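Local coordinates for protein alkaline phosphatase D (Bacillus subtilis, PDB 2YEQ) that hydrolyses phosphate esters as a secreted phosphodiesterase and alkaline phosphatase, using an active site that holds iron and calcium, at residues 415-423 with 496-504. Numbering follows the deposited sequence.
Sequences NGADKRADT and VKQSDEVEE. With EDO (1,2-ethanediol), chain M; EDO (1,2-ethanediol), chain N.
Arg420 reaches from the 415-423 loop to two glutamates of 496-504. Its NH2 makes a salt bridge of 2.9 Å to Glu503 OE1, with the guanidinium and carboxylate planes 65° apart. The ion pair to Glu501 is long and rests on charge alone, because that carboxylate oxygen lies well out of the guanidinium plane. Asp422 OD1 sits in that plane at the edge, as a long pair within the loop. Arg420, Asp422, Glu501 and Glu503 thus form one salt-bridge network. Glu503 OE2 also pairs with Arg506, which probably eases the crowding of acids.

The other oxygen of Asp422, OD2, accepts the backbone N of Glu503 at 2.9 Å; the bond is almost straight, and the N-H comes to OD2 from above the carboxylate plane. CG of Asp422 stands between its own backbone N and carbonyl carbon (chi1 60°), which turns the carboxylate toward 496-504. With an alanine at Asp422, Glu503 N would probably lose its acceptor and Arg420 one of its acidic neighbours.

The backbones run alongside each other. Ser499 N donates to Lys419 O at 2.9 Å, Asp418 N to Val496 O at 3.0 Å, and Ala421 N to Glu501 O at 3.0 Å. Gln498, with CG opposite its own N (chi1 -179°), lies beside the Lys419 chain, and its NE2 makes a weak bond to Arg420 O. A water bridges Gly416 O and Val496 N.

Apolar contact is slight. Ala417 CB meets Val496 CG1 at 3.9 Å, and Ala421 CB touches Val502 CG1.

Ser499 OG accepts from Glu501 N, an ST turn. The whole is a surface loop-loop pairing with a single beta bridge, Lys419 with Gln498, joining the approaches to helices 423-429 and 504-520.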
loop_
_atom_site.group_PDB
_atom_site.type_symbol
_atom_site.label_atom_id
_atom_site.label_comp_id
_atom_site.label_asym_id
_atom_site.label_seq_id
_atom_site.Cartn_x
_atom_site.Cartn_y
_atom_site.Cartn_z
ATOM N N ASN A 415 -18.396 -6.156 -0.539
ATOM C CA ASN A 415 -18.960 -5.370 -1.636
ATOM C C ASN A 415 -19.214 -3.911 -1.295
ATOM O O ASN A 415 -19.071 -3.019 -2.160
ATOM C CB ASN A 415 -20.240 -6.015 -2.152
ATOM C CG ASN A 415 -20.003 -7.376 -2.757
ATOM O OD1 ASN A 415 -18.912 -7.662 -3.287
ATOM N ND2 ASN A 415 -21.013 -8.232 -2.681
ATOM N N GLY A 416 -19.596 -3.660 -0.047
ATOM C CA GLY A 416 -19.753 -2.288 0.414
ATOM C C GLY A 416 -20.956 -1.607 -0.230
ATOM O O GLY A 416 -21.941 -2.263 -0.616
ATOM N N ALA A 417 -20.864 -0.291 -0.344
ATOM C CA ALA A 417 -22.021 0.529 -0.724
ATOM C C ALA A 417 -21.558 1.937 -1.055
ATOM O O ALA A 417 -20.383 2.271 -0.891
ATOM C CB ALA A 417 -23.056 0.535 0.406
ATOM N N ASP A 418 -22.457 2.772 -1.578
ATOM C CA ASP A 418 -22.069 4.141 -1.885
ATOM C C ASP A 418 -21.868 4.964 -0.606
ATOM O O ASP A 418 -21.005 5.835 -0.541
ATOM C CB ASP A 418 -23.100 4.819 -2.813
ATOM C CG ASP A 418 -22.514 5.983 -3.557
ATOM O OD1 ASP A 418 -21.766 5.763 -4.553
ATOM O OD2 ASP A 418 -22.752 7.124 -3.117
ATOM N N LYS A 419 -22.654 4.649 0.406
ATOM C CA LYS A 419 -22.744 5.430 1.632
ATOM C C LYS A 419 -23.026 4.479 2.792
ATOM O O LYS A 419 -23.637 3.435 2.581
ATOM C CB LYS A 419 -23.930 6.399 1.477
ATOM C CG LYS A 419 -24.062 7.503 2.503
ATOM C CD LYS A 419 -25.134 8.522 2.025
ATOM C CE LYS A 419 -25.670 9.379 3.159
ATOM N NZ LYS A 419 -26.056 10.730 2.662
ATOM N N ARG A 420 -22.633 4.878 4.002
ATOM C CA ARG A 420 -22.836 4.102 5.244
ATOM C C ARG A 420 -23.775 4.849 6.207
ATOM O O ARG A 420 -24.140 5.985 5.966
ATOM C CB ARG A 420 -21.498 3.962 5.975
ATOM C CG ARG A 420 -20.505 3.103 5.328
ATOM C CD ARG A 420 -19.642 2.432 6.359
ATOM N NE ARG A 420 -18.397 3.133 6.672
ATOM C CZ ARG A 420 -17.172 2.653 6.386
ATOM N NH1 ARG A 420 -16.995 1.487 5.730
ATOM N NH2 ARG A 420 -16.108 3.347 6.751
ATOM N N ALA A 421 -24.112 4.208 7.321
ATOM C CA ALA A 421 -24.979 4.796 8.346
ATOM C C ALA A 421 -24.381 6.035 9.028
ATOM O O ALA A 421 -25.115 6.903 9.452
ATOM C CB ALA A 421 -25.330 3.742 9.378
ATOM N N ASP A 422 -23.059 6.142 9.109
ATOM C CA ASP A 422 -22.427 7.234 9.845
ATOM C C ASP A 422 -21.831 8.294 8.924
ATOM O O ASP A 422 -21.248 9.273 9.380
ATOM C CB ASP A 422 -21.347 6.689 10.807
ATOM C CG ASP A 422 -20.234 5.932 10.092
ATOM O OD1 ASP A 422 -20.335 5.693 8.868
ATOM O OD2 ASP A 422 -19.241 5.575 10.758
ATOM N N THR A 423 -21.987 8.123 7.616
ATOM C CA THR A 423 -21.385 9.058 6.668
ATOM C C THR A 423 -21.795 10.515 6.864
ATOM O O THR A 423 -20.935 11.405 6.923
ATOM C CB THR A 423 -21.688 8.647 5.212
ATOM O OG1 THR A 423 -21.229 7.313 4.995
ATOM C CG2 THR A 423 -20.998 9.595 4.229
ATOM N N VAL A 496 -24.938 -1.468 -4.054
ATOM C CA VAL A 496 -25.795 -1.094 -2.931
ATOM C C VAL A 496 -25.644 0.403 -2.677
ATOM O O VAL A 496 -24.555 0.945 -2.764
ATOM C CB VAL A 496 -25.454 -1.897 -1.651
ATOM C CG1 VAL A 496 -26.275 -1.396 -0.455
ATOM C CG2 VAL A 496 -25.684 -3.390 -1.886
ATOM N N LYS A 497 -26.749 1.086 -2.404
ATOM C CA LYS A 497 -26.725 2.545 -2.310
ATOM C C LYS A 497 -26.300 3.005 -0.921
ATOM O O LYS A 497 -25.440 3.860 -0.777
ATOM C CB LYS A 497 -28.107 3.128 -2.636
ATOM C CG LYS A 497 -28.711 2.635 -3.943
ATOM C CD LYS A 497 -28.048 3.259 -5.142
ATOM C CE LYS A 497 -28.677 4.612 -5.500
ATOM N NZ LYS A 497 -29.941 4.483 -6.294
ATOM N N GLN A 498 -26.921 2.439 0.101
ATOM C CA GLN A 498 -26.592 2.793 1.465
ATOM C C GLN A 498 -26.662 1.566 2.347
ATOM O O GLN A 498 -27.659 0.868 2.321
ATOM C CB GLN A 498 -27.539 3.865 2.003
ATOM C CG GLN A 498 -27.190 4.270 3.449
ATOM C CD GLN A 498 -27.591 5.680 3.786
ATOM O OE1 GLN A 498 -28.293 6.339 3.027
ATOM N NE2 GLN A 498 -27.145 6.154 4.934
ATOM N N SER A 499 -25.604 1.308 3.125
ATOM C CA SER A 499 -25.603 0.186 4.067
ATOM C C SER A 499 -25.855 0.684 5.482
ATOM O O SER A 499 -25.869 1.901 5.721
ATOM C CB SER A 499 -24.262 -0.515 4.035
ATOM O OG SER A 499 -23.294 0.341 4.574
ATOM N N ASP A 500 -26.013 -0.245 6.428
ATOM C CA ASP A 500 -26.045 0.144 7.842
ATOM C C ASP A 500 -24.703 -0.032 8.556
ATOM O O ASP A 500 -24.651 0.004 9.779
ATOM C CB ASP A 500 -27.182 -0.525 8.622
ATOM C CG ASP A 500 -27.563 -1.857 8.074
ATOM O OD1 ASP A 500 -26.669 -2.723 7.944
ATOM O OD2 ASP A 500 -28.764 -2.036 7.780
ATOM N N GLU A 501 -23.622 -0.169 7.794
ATOM C CA GLU A 501 -22.280 -0.253 8.363
ATOM C C GLU A 501 -21.881 1.088 9.014
ATOM O O GLU A 501 -22.383 2.152 8.622
ATOM C CB GLU A 501 -21.241 -0.673 7.289
ATOM C CG GLU A 501 -20.781 -2.173 7.341
ATOM C CD GLU A 501 -19.291 -2.415 6.920
ATOM O OE1 GLU A 501 -18.415 -1.529 7.108
ATOM O OE2 GLU A 501 -18.989 -3.515 6.403
ATOM N N VAL A 502 -21.000 1.023 10.021
ATOM C CA VAL A 502 -20.394 2.209 10.628
ATOM C C VAL A 502 -18.912 1.923 10.763
ATOM O O VAL A 502 -18.505 0.777 10.663
ATOM C CB VAL A 502 -20.997 2.537 12.006
ATOM C CG1 VAL A 502 -22.466 2.911 11.866
ATOM C CG2 VAL A 502 -20.827 1.344 12.980
ATOM N N GLU A 503 -18.097 2.948 10.969
ATOM C CA GLU A 503 -16.655 2.737 11.051
ATOM C C GLU A 503 -16.258 1.665 12.098
ATOM O O GLU A 503 -15.361 0.857 11.834
ATOM C CB GLU A 503 -15.934 4.046 11.343
ATOM C CG GLU A 503 -14.415 3.945 11.360
ATOM C CD GLU A 503 -13.814 3.537 10.020
ATOM O OE1 GLU A 503 -14.415 3.880 8.983
ATOM O OE2 GLU A 503 -12.731 2.884 10.017
ATOM N N GLU A 504 -16.937 1.661 13.257
ATOM C CA GLU A 504 -16.641 0.712 14.351
ATOM C C GLU A 504 -16.697 -0.766 13.876
ATOM O O GLU A 504 -16.073 -1.641 14.480
ATOM C CB GLU A 504 -17.585 0.945 15.551
ATOM C CG GLU A 504 -17.176 0.236 16.884
ATOM C CD GLU A 504 -15.948 0.862 17.597
ATOM O OE1 GLU A 504 -15.672 2.068 17.432
ATOM O OE2 GLU A 504 -15.259 0.136 18.347
HETATM C C1 EDO M . -16.675 4.511 15.014
HETATM O O1 EDO M . -17.910 4.123 14.394
HETATM C C2 EDO M . -16.936 5.284 16.309
HETATM O O2 EDO M . -17.245 4.368 17.365
HETATM C C1 EDO N . -24.818 3.132 -6.358
HETATM O O1 EDO N . -25.914 2.607 -7.132
HETATM C C2 EDO N . -24.736 4.656 -6.328
HETATM O O2 EDO N . -23.403 5.087 -6.620
HETATM O O HOH W 1 -22.367 -2.939 -3.459
#